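Local coordinates for protein acyl-CoA thioesterase (Alicyclobacillus acidocaldarius subsp. acidocaldarius, PDB 3RQB) that probably hydrolyses the thioester bond of acyl-CoA substrates, although its function has not been established, at residues A64-F69 and T208-V213; D190-R195 and F244-E249. All blocks are in the same frame, centred on the assembly; numbering follows the deposited sequence.

Overall arrangement
Interactions 1 and 2 lie about 12 Å apart, centre to centre, on the same antiparallel array of strands. Interaction 1 joins strand 61-69 of the N-terminal hot dog domain to strand 206-215 of the C-terminal one; strand 257-267 comes next, and then strand 243-251, which carries interaction 2. There the strand is covered by the loop between helices 182-188 and 195-200 and the first residue of the second helix. Along the chain the segments alternate: 64-69, 190-195, 208-213, 244-249. The two contacts meet where the F211 ring packs on the backbone of D190. Interaction 1 thus unites the two domains, interaction 2 packs loop and helix start onto a strand within the second, and both touch the second subunit.

Interaction 1. Residues A64-F69 and T208-V213; sequences ALTVNF and TVTFTV
Strand 64-69 runs antiparallel to strand 210-213, their axes 4.6 Å apart at closest approach, and the backbone supplies most of the bonding. Two reciprocal pairs, L65 with V213 and V67 with F211, each exchange two N-H···O=C bonds; the straightest runs from V67 N to F211 O at 2.8 Å. A fifth bond, F69 N to V209 O, comes from above the carbonyl plane, where V209 and T210 form a classic beta bulge against L264 and the chain turns a corner.

Polar side chains occupy the face that meets the second subunit. T66 and T212, a non-hydrogen-bonded pair, both hold OG1 beside their own backbone N, and the two hydroxyls, T66 OG1 and T212 OG1, hydrogen-bond at 2.8 Å. Small beta-branched threonine suits this close spacing. N68 ND2 lies 2.8 Å from T210 OG1 in a weak, bent bond; the stronger partner of this amide is T109 of the second subunit, bonded to N68 OD1.

Apolar groups fill the other face, toward helix 41-53, which L65, V67 and F69 touch. L65 CB rests against V213 CG1 at 3.6 Å. The F69 ring receives V67 CG1 over one face, near its rim, while its CE2 meets T208 CG2 at 3.5 Å and lies 4.0 Å from F211 CB, which sits at the ring edge.

This antiparallel pairing, polar on one side and apolar toward a helix, continues the beta-sheet of one hot dog domain into the next, as in double hot dog proteins of the acyl-CoA thioesterase family.

Interaction 2. Residues D190-R195 and F244-E249; sequences DTFVPR and FDQIGE
In the C-terminal hot dog domain, loop 190-194, with P194 as N-cap, leads into helix 195-200, whose first residue, R195, makes much of the contact with strand 244-249. Packing is closest around Q246, whose extended side chain stands up from the strand with CG anti to the backbone N (chi1 -162°). R195 crosses it at about a right angle: bent at chi2 and chi3, its chain sets CG 3.5 Å from Q246 CG, so the methylenes of both long residues pack before their polar ends meet. On one flank R195 CB touches F244 CE2 at 3.8 Å; on the other, the Q246 amide, nearly perpendicular to the F192 ring, brings NE2 to 3.6 Å from F192 CB.

Toward the far end the contact loosens. The F192 ring lies toward G248, which offers no side chain to meet it, and F192 CZ comes only to 4.5 Å from E249 O. E249 itself, partly exposed, turns its side chain from the loop to pack on T237 of the second subunit.

Arginine suits its buried place because its donors are shared out: NH1 bonds A166 O and T168 OG1, NH2 bonds V193 O weakly, and R195 NE hydrogen-bonds Q246 OE1 at 3.2 Å, in the guanidinium plane but well above the plane of the amide carbonyl.

Interaction 1. Residues A64-F69 and T208-V213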
ATOM      1  N   ALA B  64       9.278   0.987   3.807  1.00 44.91           N
ATOM      2  CA  ALA B  64       7.871   0.673   3.634  1.00 39.95           C
ATOM      3  C   ALA B  64       7.475  -0.554   4.439  1.00 44.90           C
ATOM      4  O   ALA B  64       8.311  -1.400   4.754  1.00 47.45           O
ATOM      5  CB  ALA B  64       7.560   0.463   2.162  1.00 35.61           C
ATOM      6  N   LEU B  65       6.187  -0.629   4.769  1.00 44.11           N
ATOM      7  CA  LEU B  65       5.605  -1.791   5.422  1.00 39.43           C
ATOM      8  C   LEU B  65       4.209  -2.090   4.880  1.00 44.96           C
ATOM      9  O   LEU B  65       3.379  -1.190   4.739  1.00 48.37           O
ATOM     10  CB  LEU B  65       5.515  -1.582   6.930  1.00 37.94           C
ATOM     11  CG  LEU B  65       4.889  -2.783   7.653  1.00 42.81           C
ATOM     12  CD1 LEU B  65       5.559  -4.103   7.242  1.00 43.62           C
ATOM     13  CD2 LEU B  65       4.926  -2.623   9.169  1.00 43.58           C
ATOM     14  N   THR B  66       3.967  -3.362   4.574  1.00 43.20           N
ATOM     15  CA  THR B  66       2.647  -3.843   4.205  1.00 37.55           C
ATOM     16  C   THR B  66       2.340  -5.022   5.103  1.00 41.17           C
ATOM     17  O   THR B  66       3.089  -5.997   5.126  1.00 42.43           O
ATOM     18  CB  THR B  66       2.586  -4.305   2.735  1.00 36.59           C
ATOM     19  OG1 THR B  66       2.679  -3.169   1.861  1.00 33.54           O
ATOM     20  CG2 THR B  66       1.286  -5.058   2.470  1.00 38.38           C
ATOM     21  N   VAL B  67       1.258  -4.909   5.867  1.00 42.97           N
ATOM     22  CA  VAL B  67       0.829  -5.975   6.761  1.00 38.44           C
ATOM     23  C   VAL B  67      -0.508  -6.480   6.294  1.00 34.58           C
ATOM     24  O   VAL B  67      -1.432  -5.700   6.097  1.00 37.49           O
ATOM     25  CB  VAL B  67       0.617  -5.480   8.207  1.00 41.98           C
ATOM     26  CG1 VAL B  67       0.087  -6.611   9.081  1.00 39.27           C
ATOM     27  CG2 VAL B  67       1.892  -4.897   8.790  1.00 36.78           C
ATOM     28  N   ASN B  68      -0.612  -7.790   6.133  1.00 39.08           N
ATOM     29  CA  ASN B  68      -1.877  -8.419   5.785  1.00 41.40           C
ATOM     30  C   ASN B  68      -2.382  -9.250   6.959  1.00 39.84           C
ATOM     31  O   ASN B  68      -1.655 -10.112   7.466  1.00 38.13           O
ATOM     32  CB  ASN B  68      -1.691  -9.286   4.545  1.00 43.24           C
ATOM     33  CG  ASN B  68      -0.834  -8.607   3.500  1.00 55.43           C
ATOM     34  OD1 ASN B  68       0.264  -9.071   3.175  1.00 66.24           O
ATOM     35  ND2 ASN B  68      -1.315  -7.480   2.991  1.00 52.28           N
ATOM     36  N   PHE B  69      -3.614  -8.990   7.399  1.00 32.16           N
ATOM     37  CA  PHE B  69      -4.164  -9.735   8.527  1.00 33.37           C
ATOM     38  C   PHE B  69      -4.968 -10.934   8.021  1.00 40.15           C
ATOM     39  O   PHE B  69      -6.098 -10.798   7.520  1.00 28.32           O
ATOM     40  CB  PHE B  69      -5.049  -8.836   9.392  1.00 28.45           C
ATOM     41  CG  PHE B  69      -4.395  -7.534   9.791  1.00 32.27           C
ATOM     42  CD1 PHE B  69      -3.842  -7.376  11.053  1.00 35.66           C
ATOM     43  CD2 PHE B  69      -4.337  -6.464   8.906  1.00 31.65           C
ATOM     44  CE1 PHE B  69      -3.237  -6.175  11.429  1.00 33.83           C
ATOM     45  CE2 PHE B  69      -3.733  -5.252   9.272  1.00 29.15           C
ATOM     46  CZ  PHE B  69      -3.184  -5.109  10.533  1.00 28.91           C
ATOM     47  N   THR B 208      -9.779  -4.880   9.059  1.00 58.04           N
ATOM     48  CA  THR B 208      -8.748  -4.547   8.096  1.00 45.07           C
ATOM     49  C   THR B 208      -8.111  -5.811   7.560  1.00 41.06           C
ATOM     50  O   THR B 208      -7.622  -6.652   8.322  1.00 37.42           O
ATOM     51  CB  THR B 208      -7.647  -3.669   8.714  1.00 42.22           C
ATOM     52  OG1 THR B 208      -8.163  -2.359   8.966  1.00 41.59           O
ATOM     53  CG2 THR B 208      -6.464  -3.563   7.763  1.00 41.37           C
ATOM     54  N   VAL B 209      -8.148  -5.949   6.243  1.00 42.55           N
ATOM     55  CA  VAL B 209      -7.447  -7.016   5.554  1.00 42.57           C
ATOM     56  C   VAL B 209      -5.965  -6.700   5.372  1.00 40.01           C
ATOM     57  O   VAL B 209      -5.101  -7.563   5.567  1.00 40.10           O
ATOM     58  CB  VAL B 209      -8.070  -7.237   4.182  1.00 47.51           C
ATOM     59  CG1 VAL B 209      -7.211  -8.188   3.343  1.00 51.53           C
ATOM     60  CG2 VAL B 209      -9.488  -7.742   4.351  1.00 47.58           C
ATOM     61  N   THR B 210      -5.677  -5.460   4.989  1.00 36.88           N
ATOM     62  CA  THR B 210      -4.314  -5.062   4.675  1.00 35.33           C
ATOM     63  C   THR B 210      -4.041  -3.582   4.950  1.00 38.59           C
ATOM     64  O   THR B 210      -4.925  -2.724   4.824  1.00 35.37           O
ATOM     65  CB  THR B 210      -3.966  -5.393   3.216  1.00 35.44           C
ATOM     66  OG1 THR B 210      -2.602  -5.035   2.952  1.00 42.70           O
ATOM     67  CG2 THR B 210      -4.882  -4.643   2.284  1.00 32.52           C
ATOM     68  N   PHE B 211      -2.799  -3.305   5.333  1.00 37.63           N
ATOM     69  CA  PHE B 211      -2.396  -1.991   5.773  1.00 38.25           C
ATOM     70  C   PHE B 211      -0.999  -1.725   5.213  1.00 39.51           C
ATOM     71  O   PHE B 211      -0.097  -2.546   5.389  1.00 38.89           O
ATOM     72  CB  PHE B 211      -2.422  -2.013   7.300  1.00 42.28           C
ATOM     73  CG  PHE B 211      -1.848  -0.790   7.964  1.00 53.70           C
ATOM     74  CD1 PHE B 211      -2.596   0.373   8.091  1.00 54.27           C
ATOM     75  CD2 PHE B 211      -0.575  -0.826   8.520  1.00 55.54           C
ATOM     76  CE1 PHE B 211      -2.070   1.493   8.729  1.00 54.41           C
ATOM     77  CE2 PHE B 211      -0.046   0.287   9.157  1.00 53.81           C
ATOM     78  CZ  PHE B 211      -0.795   1.448   9.264  1.00 54.03           C
ATOM     79  N   THR B 212      -0.822  -0.598   4.521  1.00 33.13           N
ATOM     80  CA  THR B 212       0.498  -0.224   4.006  1.00 35.68           C
ATOM     81  C   THR B 212       0.929   1.136   4.553  1.00 40.75           C
ATOM     82  O   THR B 212       0.095   2.016   4.768  1.00 43.02           O
ATOM     83  CB  THR B 212       0.562  -0.199   2.452  1.00 48.06           C
ATOM     84  OG1 THR B 212       0.466  -1.532   1.940  1.00 54.93           O
ATOM     85  CG2 THR B 212       1.874   0.376   1.982  1.00 43.79           C
ATOM     86  N   VAL B 213       2.228   1.286   4.810  1.00 42.36           N
ATOM     87  CA  VAL B 213       2.786   2.574   5.232  1.00 47.11           C
ATOM     88  C   VAL B 213       4.169   2.884   4.633  1.00 46.91           C
ATOM     89  O   VAL B 213       5.099   2.072   4.681  1.00 39.80           O
ATOM     90  CB  VAL B 213       2.879   2.688   6.765  1.00 46.62           C
ATOM     91  CG1 VAL B 213       3.787   1.606   7.314  1.00 51.61           C
ATOM     92  CG2 VAL B 213       3.398   4.061   7.163  1.00 38.97           C
TER

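Interaction 2. Residues D190-R195 and F244-E249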
ATOM      1  N   ASP B 190      -3.021   3.517  12.249  1.00 49.96           N
ATOM      2  CA  ASP B 190      -4.279   2.827  12.487  1.00 48.65           C
ATOM      3  C   ASP B 190      -5.112   3.492  13.581  1.00 43.36           C
ATOM      4  O   ASP B 190      -6.130   2.946  14.003  1.00 46.50           O
ATOM      5  CB  ASP B 190      -4.109   1.329  12.745  1.00 59.62           C
ATOM      6  CG  ASP B 190      -5.427   0.578  12.613  1.00 74.79           C
ATOM      7  OD1 ASP B 190      -6.245   1.012  11.773  1.00 79.84           O
ATOM      8  OD2 ASP B 190      -5.666  -0.416  13.342  1.00 80.53           O
ATOM      9  N   THR B 191      -4.672   4.647  14.068  1.00 37.50           N
ATOM     10  CA  THR B 191      -5.403   5.303  15.154  1.00 45.48           C
ATOM     11  C   THR B 191      -6.637   6.078  14.662  1.00 51.96           C
ATOM     12  O   THR B 191      -7.378   6.659  15.457  1.00 54.44           O
ATOM     13  CB  THR B 191      -4.496   6.243  15.977  1.00 44.10           C
ATOM     14  OG1 THR B 191      -4.062   7.336  15.163  1.00 42.87           O
ATOM     15  CG2 THR B 191      -3.289   5.497  16.485  1.00 46.20           C
ATOM     16  N   PHE B 192      -6.862   6.072  13.352  1.00 54.69           N
ATOM     17  CA  PHE B 192      -8.030   6.739  12.782  1.00 50.75           C
ATOM     18  C   PHE B 192      -9.319   5.948  12.930  1.00 49.77           C
ATOM     19  O   PHE B 192      -9.376   4.749  12.640  1.00 46.59           O
ATOM     20  CB  PHE B 192      -7.812   7.044  11.303  1.00 45.44           C
ATOM     21  CG  PHE B 192      -6.705   8.018  11.050  1.00 46.66           C
ATOM     22  CD1 PHE B 192      -6.791   9.316  11.521  1.00 50.86           C
ATOM     23  CD2 PHE B 192      -5.581   7.640  10.340  1.00 45.35           C
ATOM     24  CE1 PHE B 192      -5.769  10.223  11.292  1.00 52.97           C
ATOM     25  CE2 PHE B 192      -4.559   8.536  10.113  1.00 47.97           C
ATOM     26  CZ  PHE B 192      -4.654   9.832  10.588  1.00 51.17           C
ATOM     27  N   VAL B 193     -10.358   6.644  13.367  1.00 45.40           N
ATOM     28  CA  VAL B 193     -11.694   6.095  13.355  1.00 41.44           C
ATOM     29  C   VAL B 193     -11.978   5.580  11.952  1.00 44.47           C
ATOM     30  O   VAL B 193     -11.573   6.203  10.975  1.00 41.95           O
ATOM     31  CB  VAL B 193     -12.697   7.178  13.721  1.00 43.59           C
ATOM     32  CG1 VAL B 193     -14.058   6.887  13.112  1.00 40.56           C
ATOM     33  CG2 VAL B 193     -12.778   7.303  15.232  1.00 49.67           C
ATOM     34  N   PRO B 194     -12.666   4.428  11.848  1.00 44.34           N
ATOM     35  CA  PRO B 194     -12.917   3.772  10.560  1.00 43.60           C
ATOM     36  C   PRO B 194     -13.710   4.683   9.649  1.00 41.29           C
ATOM     37  O   PRO B 194     -14.767   5.172  10.065  1.00 39.92           O
ATOM     38  CB  PRO B 194     -13.796   2.573  10.948  1.00 37.76           C
ATOM     39  CG  PRO B 194     -13.513   2.343  12.374  1.00 33.68           C
ATOM     40  CD  PRO B 194     -13.314   3.708  12.953  1.00 34.80           C
ATOM     41  N   ARG B 195     -13.243   4.872   8.417  1.00 36.78           N
ATOM     42  CA  ARG B 195     -13.842   5.878   7.544  1.00 37.88           C
ATOM     43  C   ARG B 195     -15.380   5.760   7.539  1.00 45.47           C
ATOM     44  O   ARG B 195     -16.100   6.754   7.701  1.00 47.79           O
ATOM     45  CB  ARG B 195     -13.274   5.772   6.122  1.00 32.08           C
ATOM     46  CG  ARG B 195     -11.780   6.107   5.982  1.00 33.82           C
ATOM     47  CD  ARG B 195     -11.453   7.521   6.441  1.00 35.60           C
ATOM     48  NE  ARG B 195     -11.155   7.567   7.873  1.00 41.06           N
ATOM     49  CZ  ARG B 195     -11.393   8.605   8.672  1.00 41.26           C
ATOM     50  NH1 ARG B 195     -11.945   9.706   8.198  1.00 46.20           N
ATOM     51  NH2 ARG B 195     -11.081   8.540   9.955  1.00 43.70           N
ATOM     52  N   PHE B 244     -14.038  -1.137   1.698  1.00 48.59           N
ATOM     53  CA  PHE B 244     -13.661   0.253   1.493  1.00 46.86           C
ATOM     54  C   PHE B 244     -12.198   0.458   1.875  1.00 44.83           C
ATOM     55  O   PHE B 244     -11.566  -0.440   2.438  1.00 34.49           O
ATOM     56  CB  PHE B 244     -14.543   1.176   2.335  1.00 41.87           C
ATOM     57  CG  PHE B 244     -14.208   1.153   3.796  1.00 40.47           C
ATOM     58  CD1 PHE B 244     -14.859   0.276   4.653  1.00 41.67           C
ATOM     59  CD2 PHE B 244     -13.226   2.003   4.312  1.00 40.05           C
ATOM     60  CE1 PHE B 244     -14.542   0.252   5.999  1.00 46.60           C
ATOM     61  CE2 PHE B 244     -12.898   1.988   5.652  1.00 41.37           C
ATOM     62  CZ  PHE B 244     -13.554   1.113   6.502  1.00 47.45           C
ATOM     63  N   ASP B 245     -11.703   1.674   1.651  1.00 50.44           N
ATOM     64  CA  ASP B 245     -10.283   1.972   1.777  1.00 55.49           C
ATOM     65  C   ASP B 245     -10.025   3.258   2.557  1.00 52.92           C
ATOM     66  O   ASP B 245     -10.876   4.141   2.644  1.00 48.33           O
ATOM     67  CB  ASP B 245      -9.648   2.104   0.391  1.00 59.60           C
ATOM     68  CG  ASP B 245      -9.799   3.499  -0.185  1.00 67.14           C
ATOM     69  OD1 ASP B 245     -10.887   4.098  -0.035  1.00 68.22           O
ATOM     70  OD2 ASP B 245      -8.821   4.003  -0.771  1.00 70.56           O
ATOM     71  N   GLN B 246      -8.826   3.367   3.106  1.00 50.95           N
ATOM     72  CA  GLN B 246      -8.464   4.552   3.843  1.00 46.73           C
ATOM     73  C   GLN B 246      -7.149   5.025   3.289  1.00 41.58           C
ATOM     74  O   GLN B 246      -6.217   4.242   3.151  1.00 40.12           O
ATOM     75  CB  GLN B 246      -8.322   4.229   5.330  1.00 46.05           C
ATOM     76  CG  GLN B 246      -8.378   5.446   6.229  1.00 44.04           C
ATOM     77  CD  GLN B 246      -8.434   5.080   7.696  1.00 47.66           C
ATOM     78  OE1 GLN B 246      -9.504   4.809   8.239  1.00 49.65           O
ATOM     79  NE2 GLN B 246      -7.275   5.075   8.352  1.00 47.55           N
ATOM     80  N   ILE B 247      -7.089   6.301   2.943  1.00 39.27           N
ATOM     81  CA  ILE B 247      -5.830   6.932   2.599  1.00 40.14           C
ATOM     82  C   ILE B 247      -5.518   7.970   3.656  1.00 39.26           C
ATOM     83  O   ILE B 247      -6.396   8.731   4.065  1.00 39.73           O
ATOM     84  CB  ILE B 247      -5.898   7.615   1.239  1.00 45.44           C
ATOM     85  CG1 ILE B 247      -6.505   6.663   0.211  1.00 54.99           C
ATOM     86  CG2 ILE B 247      -4.517   8.062   0.809  1.00 42.69           C
ATOM     87  CD1 ILE B 247      -6.255   7.081  -1.223  1.00 60.21           C
ATOM     88  N   GLY B 248      -4.274   8.013   4.108  1.00 38.41           N
ATOM     89  CA  GLY B 248      -3.939   8.962   5.145  1.00 44.62           C
ATOM     90  C   GLY B 248      -2.508   9.442   5.160  1.00 46.36           C
ATOM     91  O   GLY B 248      -1.609   8.764   4.664  1.00 43.40           O
ATOM     92  N   GLU B 249      -2.312  10.620   5.750  1.00 47.74           N
ATOM     93  CA  GLU B 249      -0.999  11.244   5.879  1.00 48.52           C
ATOM     94  C   GLU B 249      -0.749  11.679   7.311  1.00 49.10           C
ATOM     95  O   GLU B 249      -1.686  11.979   8.046  1.00 43.07           O
ATOM     96  CB  GLU B 249      -0.926  12.474   4.998  1.00 50.64           C
ATOM     97  CG  GLU B 249      -1.490  12.240   3.630  1.00 59.73           C
ATOM     98  CD  GLU B 249      -2.131  13.480   3.057  1.00 64.20           C
ATOM     99  OE1 GLU B 249      -2.022  14.562   3.686  1.00 55.88           O
ATOM    100  OE2 GLU B 249      -2.754  13.362   1.978  1.00 72.28           O
TER